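Local coordinates for BH2331 protein (Bacillus halodurans, PDB 1VL5) that probably acts as an S-adenosylmethionine-dependent methyltransferase of unidentified substrate, at residues A[26-30]-A[50-55]; A[38-44]-A[103-109]. All coordinates share one frame. Numbering follows the deposited sequence.

The two contacts are neighbours in the fold, their centres about 12 Å apart, and they interleave along the chain: helix 26-33, strand 40-44, helix 50-55, then strand 104-110. Contact 2 is a parallel strand pair inside the central sheet; contact 1 packs two helices against each other on the sheet face that carries Asp43 and Thr108. The two meet directly. Ala52 N lies 3.1 Å from Asp43 OD2, a probable hydrogen bond, while Val51 CG1 approaches Thr108 OG1 (3.6 Å) and Phe55 CZ approaches Thr108 CG2 (3.9 Å). Strand 40-44, the glycine-bearing turn and helix 50-55 probably form a Rossmann-type strand-turn-helix unit, as in S-adenosylmethionine-binding members of this superfamily.

Contact 1. Residues A[26-30]-A[50-55]; sequences LAKLM and HVANAF
Two short helical segments, 26-30 and 50-55, pack with N-to-C directions 55° apart (signed crossing angle -55°) and axes 10.7 Å apart at closest approach. Leu26 CA lies 7.2 Å from Val51 CA, and Met30 CA 7.4 Å from Phe55 CA. No hydrogen bond joins them; they bury 331 Å² in total. His50 meets Leu26 CD1 with its backbone O at 3.7 Å and its CB at 4.1 Å. Val51 (chi1 t) packs on both leucines: its CG2 is 3.9 Å from Leu26 CD2 and its CG1 4.0 Å from Leu29 CD2; Leu26 is mt and Leu29 tp. Helix 50-55 follows the turn of a GxGxxA-like pattern, probably the Rossmann-type motif of this superfamily, and the N-terminal helix 26-33 covers its flank. Ala54 points its CB toward segment 26-30, and Ala54 CB is 4.2 Å from both Leu26 CD1 and Met30 SE. Phe55 (chi1 -89°, chi2 69°) reaches between the helices. Selenomethionine Met30, mmm, sets SE over one ring face, 3.6 Å from the ring centroid and 24° off the normal, a Met-aromatic contact in which SE is 3.4 Å from Phe55 CE1; Leu29 CD2 meets Phe55 CE1 at the ring edge, 3.9 Å away.

Contact 2. Residues A[38-44]-A[103-109]; sequences NEEVLDV and RFHIVTC
A salt bridge marks the entry to this strand pair: Glu40 OE2 accepts from Arg103 NE at 2.9 Å and from Arg103 NH2 at 3.0 Å, both side chains extended. The backbone corner at His105 (phi/psi -77/-33) brings its ring to the start of strand 40-44, so that Glu40 N donates to His105 ND1 (2.9 Å, 177°) and Glu40 O receives His105 N at 2.9 Å, plus a weak bond from Ile106 N at 3.4 Å. Regular parallel pairing follows, axes 4.7 Å apart and 19° between directions: Leu42 N to Ile106 O 3.0 Å, Thr108 N to Leu42 O 2.8 Å, Val44 N to Thr108 O 2.8 Å. Val41 pairs with Ile106, Leu42 with Val107, Asp43 with Thr108. On the Asp43 face, Thr108 OG1 (chi1 p) donates to Asp43 OD1 at 3.3 Å; Asp43 OD2 is hydrogen-bonded to Thr46 OG1 and Ala52 N. On the other, Leu42 CB stands 3.6 Å from the Phe104 ring centroid, a CH-pi contact, and Val44 CG2 meets Val107 CG1 at 3.6 Å. Strands 61-66 and 134-142 flank the pair within the Rossmann-like sheet. Charge and imidazole thus fasten the entrance; further in, backbone bonds hold the strands, with apolar packing on the Leu42 face and a polar Asp43-Thr108 pair on the other.

Contact 1. Residues A[26-30]-A[50-55]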
ATOM      1  N   LEU A  26       4.172   0.482 -10.803  1.00 36.85           N
ATOM      2  CA  LEU A  26       3.055   1.258 -11.248  1.00 36.38           C
ATOM      3  C   LEU A  26       2.590   0.727 -12.584  1.00 36.84           C
ATOM      4  O   LEU A  26       1.389   0.771 -12.891  1.00 33.30           O
ATOM      5  CB  LEU A  26       3.410   2.731 -11.331  1.00 34.34           C
ATOM      6  CG  LEU A  26       3.536   3.432  -9.984  1.00 37.08           C
ATOM      7  CD1 LEU A  26       3.945   4.888 -10.224  1.00 41.10           C
ATOM      8  CD2 LEU A  26       2.242   3.373  -9.262  1.00 37.35           C
ATOM      9  N   ALA A  27       3.539   0.248 -13.392  1.00 37.07           N
ATOM     10  CA  ALA A  27       3.193  -0.248 -14.717  1.00 36.08           C
ATOM     11  C   ALA A  27       2.218  -1.449 -14.592  1.00 35.38           C
ATOM     12  O   ALA A  27       1.244  -1.545 -15.320  1.00 32.65           O
ATOM     13  CB  ALA A  27       4.448  -0.640 -15.475  1.00 38.38           C
ATOM     14  N   LYS A  28       2.535  -2.382 -13.705  1.00 34.22           N
ATOM     15  CA  LYS A  28       1.655  -3.511 -13.392  1.00 31.68           C
ATOM     16  C   LYS A  28       0.247  -3.124 -12.898  1.00 34.07           C
ATOM     17  O   LYS A  28      -0.767  -3.650 -13.359  1.00 32.39           O
ATOM     18  CB  LYS A  28       2.342  -4.433 -12.385  1.00 36.32           C
ATOM     19  CG  LYS A  28       1.547  -5.703 -12.130  1.00 37.61           C
ATOM     20  CD  LYS A  28       1.543  -6.647 -13.346  1.00 46.47           C
ATOM     21  N   LEU A  29       0.187  -2.171 -11.983  1.00 34.32           N
ATOM     22  CA  LEU A  29      -1.089  -1.564 -11.578  1.00 33.10           C
ATOM     23  C   LEU A  29      -1.882  -0.996 -12.738  1.00 30.84           C
ATOM     24  O   LEU A  29      -3.065  -1.273 -12.864  1.00 28.61           O
ATOM     25  CB  LEU A  29      -0.826  -0.455 -10.557  1.00 33.06           C
ATOM     26  CG  LEU A  29      -1.998   0.373  -9.997  1.00 35.46           C
ATOM     27  CD1 LEU A  29      -3.009  -0.482  -9.311  1.00 30.44           C
ATOM     28  CD2 LEU A  29      -1.482   1.386  -8.995  1.00 33.38           C
HETATM   29  N   MSE A  30      -1.232  -0.194 -13.586  1.00 31.49           N
HETATM   30  CA  MSE A  30      -1.905   0.413 -14.706  1.00 31.14           C
HETATM   31  C   MSE A  30      -2.471  -0.665 -15.641  1.00 31.00           C
HETATM   32  O   MSE A  30      -3.598  -0.562 -16.083  1.00 32.24           O
HETATM   33  CB  MSE A  30      -0.935   1.289 -15.487  1.00 31.02           C
HETATM   34  CG  MSE A  30      -0.408   2.519 -14.746  1.00 41.77           C
HETATM   35 SE   MSE A  30      -1.898   3.692 -14.351  1.00 64.48          SE
HETATM   36  CE  MSE A  30      -2.258   4.116 -16.256  1.00 61.77           C
ATOM     37  N   HIS A  50       2.288   9.468  -6.369  1.00 29.98           N
ATOM     38  CA  HIS A  50       2.754   8.722  -7.557  1.00 31.71           C
ATOM     39  C   HIS A  50       1.654   8.001  -8.292  1.00 28.36           C
ATOM     40  O   HIS A  50       1.771   7.794  -9.485  1.00 26.06           O
ATOM     41  CB  HIS A  50       3.829   7.703  -7.189  1.00 31.65           C
ATOM     42  CG  HIS A  50       5.115   8.321  -6.752  1.00 41.03           C
ATOM     43  ND1 HIS A  50       5.387   9.660  -6.915  1.00 46.28           N
ATOM     44  CD2 HIS A  50       6.210   7.781  -6.180  1.00 49.59           C
ATOM     45  CE1 HIS A  50       6.588   9.924  -6.441  1.00 47.67           C
ATOM     46  NE2 HIS A  50       7.112   8.799  -5.998  1.00 50.55           N
ATOM     47  N   VAL A  51       0.662   7.489  -7.566  1.00 25.71           N
ATOM     48  CA  VAL A  51      -0.431   6.800  -8.249  1.00 24.39           C
ATOM     49  C   VAL A  51      -1.300   7.802  -9.056  1.00 26.10           C
ATOM     50  O   VAL A  51      -1.592   7.577 -10.234  1.00 26.46           O
ATOM     51  CB  VAL A  51      -1.241   5.904  -7.282  1.00 25.16           C
ATOM     52  CG1 VAL A  51      -2.406   5.198  -7.987  1.00 27.54           C
ATOM     53  CG2 VAL A  51      -0.348   4.840  -6.673  1.00 29.00           C
ATOM     54  N   ALA A  52      -1.748   8.874  -8.421  1.00 23.43           N
ATOM     55  CA  ALA A  52      -2.496   9.883  -9.110  1.00 28.30           C
ATOM     56  C   ALA A  52      -1.734  10.368 -10.316  1.00 26.25           C
ATOM     57  O   ALA A  52      -2.321  10.612 -11.377  1.00 27.56           O
ATOM     58  CB  ALA A  52      -2.792  11.107  -8.171  1.00 29.27           C
ATOM     59  N   ASN A  53      -0.424  10.566 -10.137  1.00 26.61           N
ATOM     60  CA  ASN A  53       0.452  11.018 -11.224  1.00 26.33           C
ATOM     61  C   ASN A  53       0.388  10.080 -12.432  1.00 27.36           C
ATOM     62  O   ASN A  53       0.261  10.527 -13.567  1.00 29.68           O
ATOM     63  CB  ASN A  53       1.894  11.013 -10.743  1.00 26.58           C
ATOM     64  CG  ASN A  53       2.836  11.611 -11.749  1.00 29.02           C
ATOM     65  OD1 ASN A  53       2.833  12.820 -11.967  1.00 31.60           O
ATOM     66  ND2 ASN A  53       3.691  10.762 -12.335  1.00 22.57           N
ATOM     67  N   ALA A  54       0.492   8.776 -12.140  1.00 28.97           N
ATOM     68  CA  ALA A  54       0.450   7.755 -13.184  1.00 29.03           C
ATOM     69  C   ALA A  54      -0.905   7.648 -13.877  1.00 29.13           C
ATOM     70  O   ALA A  54      -0.943   7.434 -15.068  1.00 29.99           O
ATOM     71  CB  ALA A  54       0.843   6.410 -12.593  1.00 33.32           C
ATOM     72  N   PHE A  55      -2.004   7.803 -13.140  1.00 29.47           N
ATOM     73  CA  PHE A  55      -3.356   7.585 -13.681  1.00 29.30           C
ATOM     74  C   PHE A  55      -3.846   8.794 -14.475  1.00 29.31           C
ATOM     75  O   PHE A  55      -4.580   8.659 -15.492  1.00 25.03           O
ATOM     76  CB  PHE A  55      -4.350   7.237 -12.552  1.00 28.81           C
ATOM     77  CG  PHE A  55      -4.440   5.748 -12.239  1.00 32.52           C
ATOM     78  CD1 PHE A  55      -3.403   5.085 -11.647  1.00 42.42           C
ATOM     79  CD2 PHE A  55      -5.561   5.032 -12.563  1.00 32.47           C
ATOM     80  CE1 PHE A  55      -3.471   3.727 -11.375  1.00 42.43           C
ATOM     81  CE2 PHE A  55      -5.653   3.702 -12.263  1.00 35.71           C
ATOM     82  CZ  PHE A  55      -4.595   3.039 -11.681  1.00 25.87           C
TER

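Contact 2. Residues A[38-44]-A[103-109]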
ATOM      1  N   ASN A  38     -12.582   7.153 -19.290  1.00 29.35           N
ATOM      2  CA  ASN A  38     -13.667   7.998 -18.786  1.00 31.27           C
ATOM      3  C   ASN A  38     -13.679   8.121 -17.263  1.00 30.49           C
ATOM      4  O   ASN A  38     -14.593   8.673 -16.692  1.00 31.47           O
ATOM      5  CB  ASN A  38     -15.013   7.405 -19.197  1.00 31.59           C
ATOM      6  CG  ASN A  38     -15.262   6.050 -18.564  1.00 37.38           C
ATOM      7  OD1 ASN A  38     -14.338   5.284 -18.320  1.00 34.10           O
ATOM      8  ND2 ASN A  38     -16.515   5.749 -18.297  1.00 49.36           N
ATOM      9  N   GLU A  39     -12.709   7.551 -16.583  1.00 29.55           N
ATOM     10  CA  GLU A  39     -12.883   7.309 -15.154  1.00 25.80           C
ATOM     11  C   GLU A  39     -12.660   8.542 -14.286  1.00 27.13           C
ATOM     12  O   GLU A  39     -11.812   9.405 -14.562  1.00 27.63           O
ATOM     13  CB  GLU A  39     -11.947   6.199 -14.701  1.00 28.00           C
ATOM     14  CG  GLU A  39     -12.319   4.814 -15.224  1.00 25.03           C
ATOM     15  CD  GLU A  39     -11.566   4.440 -16.494  1.00 33.12           C
ATOM     16  OE1 GLU A  39     -10.938   5.311 -17.103  1.00 28.11           O
ATOM     17  OE2 GLU A  39     -11.585   3.253 -16.865  1.00 32.83           O
ATOM     18  N   GLU A  40     -13.428   8.617 -13.225  1.00 27.56           N
ATOM     19  CA  GLU A  40     -13.083   9.429 -12.103  1.00 29.43           C
ATOM     20  C   GLU A  40     -12.495   8.520 -11.007  1.00 26.94           C
ATOM     21  O   GLU A  40     -13.138   7.579 -10.555  1.00 28.53           O
ATOM     22  CB  GLU A  40     -14.291  10.158 -11.594  1.00 30.72           C
ATOM     23  CG  GLU A  40     -13.902  11.225 -10.566  1.00 45.11           C
ATOM     24  CD  GLU A  40     -14.926  12.311 -10.497  1.00 56.87           C
ATOM     25  OE1 GLU A  40     -15.447  12.678 -11.593  1.00 63.74           O
ATOM     26  OE2 GLU A  40     -15.196  12.763  -9.364  1.00 51.23           O
ATOM     27  N   VAL A  41     -11.261   8.842 -10.616  1.00 25.50           N
ATOM     28  CA  VAL A  41     -10.422   8.027  -9.768  1.00 26.63           C
ATOM     29  C   VAL A  41     -10.190   8.739  -8.442  1.00 26.20           C
ATOM     30  O   VAL A  41      -9.882   9.913  -8.438  1.00 26.18           O
ATOM     31  CB  VAL A  41      -9.091   7.792 -10.431  1.00 25.95           C
ATOM     32  CG1 VAL A  41      -8.147   6.902  -9.537  1.00 25.62           C
ATOM     33  CG2 VAL A  41      -9.263   7.180 -11.800  1.00 22.16           C
ATOM     34  N   LEU A  42     -10.340   8.015  -7.319  1.00 24.61           N
ATOM     35  CA  LEU A  42      -9.924   8.489  -6.033  1.00 24.18           C
ATOM     36  C   LEU A  42      -8.661   7.741  -5.589  1.00 29.02           C
ATOM     37  O   LEU A  42      -8.673   6.500  -5.405  1.00 27.95           O
ATOM     38  CB  LEU A  42     -11.058   8.250  -5.021  1.00 27.89           C
ATOM     39  CG  LEU A  42     -10.782   8.488  -3.551  1.00 26.41           C
ATOM     40  CD1 LEU A  42     -10.624   9.940  -3.394  1.00 25.30           C
ATOM     41  CD2 LEU A  42     -11.879   7.926  -2.621  1.00 27.16           C
ATOM     42  N   ASP A  43      -7.574   8.491  -5.405  1.00 28.51           N
ATOM     43  CA  ASP A  43      -6.293   7.951  -4.929  1.00 25.84           C
ATOM     44  C   ASP A  43      -6.177   8.178  -3.433  1.00 26.14           C
ATOM     45  O   ASP A  43      -5.943   9.295  -2.990  1.00 31.23           O
ATOM     46  CB  ASP A  43      -5.130   8.591  -5.705  1.00 27.47           C
ATOM     47  CG  ASP A  43      -3.754   7.976  -5.358  1.00 28.25           C
ATOM     48  OD1 ASP A  43      -3.669   6.779  -4.912  1.00 33.22           O
ATOM     49  OD2 ASP A  43      -2.748   8.708  -5.528  1.00 29.53           O
ATOM     50  N   VAL A  44      -6.498   7.129  -2.667  1.00 29.06           N
ATOM     51  CA  VAL A  44      -6.554   7.176  -1.214  1.00 28.83           C
ATOM     52  C   VAL A  44      -5.140   7.118  -0.616  1.00 28.59           C
ATOM     53  O   VAL A  44      -4.343   6.223  -0.959  1.00 28.68           O
ATOM     54  CB  VAL A  44      -7.473   6.046  -0.641  1.00 30.56           C
ATOM     55  CG1 VAL A  44      -7.512   6.064   0.867  1.00 34.22           C
ATOM     56  CG2 VAL A  44      -8.870   6.169  -1.186  1.00 31.67           C
ATOM     57  N   ARG A 103     -19.694   7.772  -6.347  1.00 28.75           N
ATOM     58  CA  ARG A 103     -19.053   8.854  -7.106  1.00 27.56           C
ATOM     59  C   ARG A 103     -17.922   8.390  -8.073  1.00 29.16           C
ATOM     60  O   ARG A 103     -17.803   8.890  -9.202  1.00 31.56           O
ATOM     61  CB  ARG A 103     -18.487   9.845  -6.145  1.00 31.25           C
ATOM     62  CG  ARG A 103     -17.632  10.813  -6.816  1.00 38.47           C
ATOM     63  CD  ARG A 103     -17.522  12.055  -6.089  1.00 38.48           C
ATOM     64  NE  ARG A 103     -16.567  12.885  -6.816  1.00 35.39           N
ATOM     65  CZ  ARG A 103     -16.006  13.958  -6.303  1.00 34.90           C
ATOM     66  NH1 ARG A 103     -16.382  14.371  -5.115  1.00 31.38           N
ATOM     67  NH2 ARG A 103     -15.115  14.645  -7.005  1.00 35.68           N
ATOM     68  N   PHE A 104     -17.115   7.408  -7.648  1.00 27.04           N
ATOM     69  CA  PHE A 104     -15.909   7.045  -8.385  1.00 24.26           C
ATOM     70  C   PHE A 104     -16.031   5.797  -9.223  1.00 22.96           C
ATOM     71  O   PHE A 104     -16.649   4.827  -8.809  1.00 27.66           O
ATOM     72  CB  PHE A 104     -14.733   6.932  -7.368  1.00 23.41           C
ATOM     73  CG  PHE A 104     -14.454   8.226  -6.654  1.00 23.95           C
ATOM     74  CD1 PHE A 104     -13.816   9.273  -7.334  1.00 23.55           C
ATOM     75  CD2 PHE A 104     -14.955   8.481  -5.387  1.00 26.81           C
ATOM     76  CE1 PHE A 104     -13.596  10.479  -6.711  1.00 22.04           C
ATOM     77  CE2 PHE A 104     -14.742   9.722  -4.751  1.00 23.28           C
ATOM     78  CZ  PHE A 104     -14.054  10.726  -5.452  1.00 24.74           C
ATOM     79  N   HIS A 105     -15.376   5.769 -10.403  1.00 24.16           N
ATOM     80  CA  HIS A 105     -15.204   4.504 -11.116  1.00 25.21           C
ATOM     81  C   HIS A 105     -14.112   3.628 -10.511  1.00 27.30           C
ATOM     82  O   HIS A 105     -14.206   2.393 -10.544  1.00 24.36           O
ATOM     83  CB  HIS A 105     -14.906   4.760 -12.574  1.00 28.97           C
ATOM     84  CG  HIS A 105     -15.937   5.617 -13.243  1.00 28.05           C
ATOM     85  ND1 HIS A 105     -15.889   6.994 -13.206  1.00 28.00           N
ATOM     86  CD2 HIS A 105     -17.037   5.295 -13.958  1.00 31.96           C
ATOM     87  CE1 HIS A 105     -16.897   7.481 -13.910  1.00 35.80           C
ATOM     88  NE2 HIS A 105     -17.616   6.473 -14.371  1.00 29.34           N
ATOM     89  N   ILE A 106     -13.071   4.276  -9.959  1.00 26.56           N
ATOM     90  CA  ILE A 106     -11.910   3.587  -9.415  1.00 26.48           C
ATOM     91  C   ILE A 106     -11.512   4.179  -8.082  1.00 23.68           C
ATOM     92  O   ILE A 106     -11.507   5.363  -7.923  1.00 23.51           O
ATOM     93  CB  ILE A 106     -10.688   3.637 -10.410  1.00 26.07           C
ATOM     94  CG1 ILE A 106     -11.046   2.990 -11.745  1.00 30.13           C
ATOM     95  CG2 ILE A 106      -9.476   2.933  -9.777  1.00 26.15           C
ATOM     96  CD1 ILE A 106      -9.976   3.118 -12.818  1.00 27.25           C
ATOM     97  N   VAL A 107     -11.201   3.327  -7.110  1.00 25.04           N
ATOM     98  CA  VAL A 107     -10.501   3.767  -5.922  1.00 25.98           C
ATOM     99  C   VAL A 107      -9.173   3.056  -5.951  1.00 27.47           C
ATOM    100  O   VAL A 107      -9.134   1.833  -6.091  1.00 29.00           O
ATOM    101  CB  VAL A 107     -11.265   3.440  -4.613  1.00 23.25           C
ATOM    102  CG1 VAL A 107     -10.455   3.849  -3.403  1.00 31.64           C
ATOM    103  CG2 VAL A 107     -12.575   4.142  -4.567  1.00 26.47           C
ATOM    104  N   THR A 108      -8.094   3.814  -5.822  1.00 28.65           N
ATOM    105  CA  THR A 108      -6.766   3.254  -5.669  1.00 30.33           C
ATOM    106  C   THR A 108      -6.175   3.528  -4.300  1.00 27.06           C
ATOM    107  O   THR A 108      -6.447   4.566  -3.670  1.00 26.78           O
ATOM    108  CB  THR A 108      -5.750   3.788  -6.733  1.00 31.59           C
ATOM    109  OG1 THR A 108      -5.802   5.229  -6.869  1.00 32.44           O
ATOM    110  CG2 THR A 108      -5.999   3.183  -8.026  1.00 38.88           C
ATOM    111  N   CYS A 109      -5.343   2.608  -3.838  1.00 26.28           N
ATOM    112  CA  CYS A 109      -4.653   2.764  -2.569  1.00 27.29           C
ATOM    113  C   CYS A 109      -3.389   1.893  -2.569  1.00 28.97           C
ATOM    114  O   CYS A 109      -3.485   0.678  -2.602  1.00 27.72           O
ATOM    115  CB  CYS A 109      -5.543   2.327  -1.409  1.00 28.88           C
ATOM    116  SG  CYS A 109      -4.841   2.757   0.174  1.00 28.95           S
TER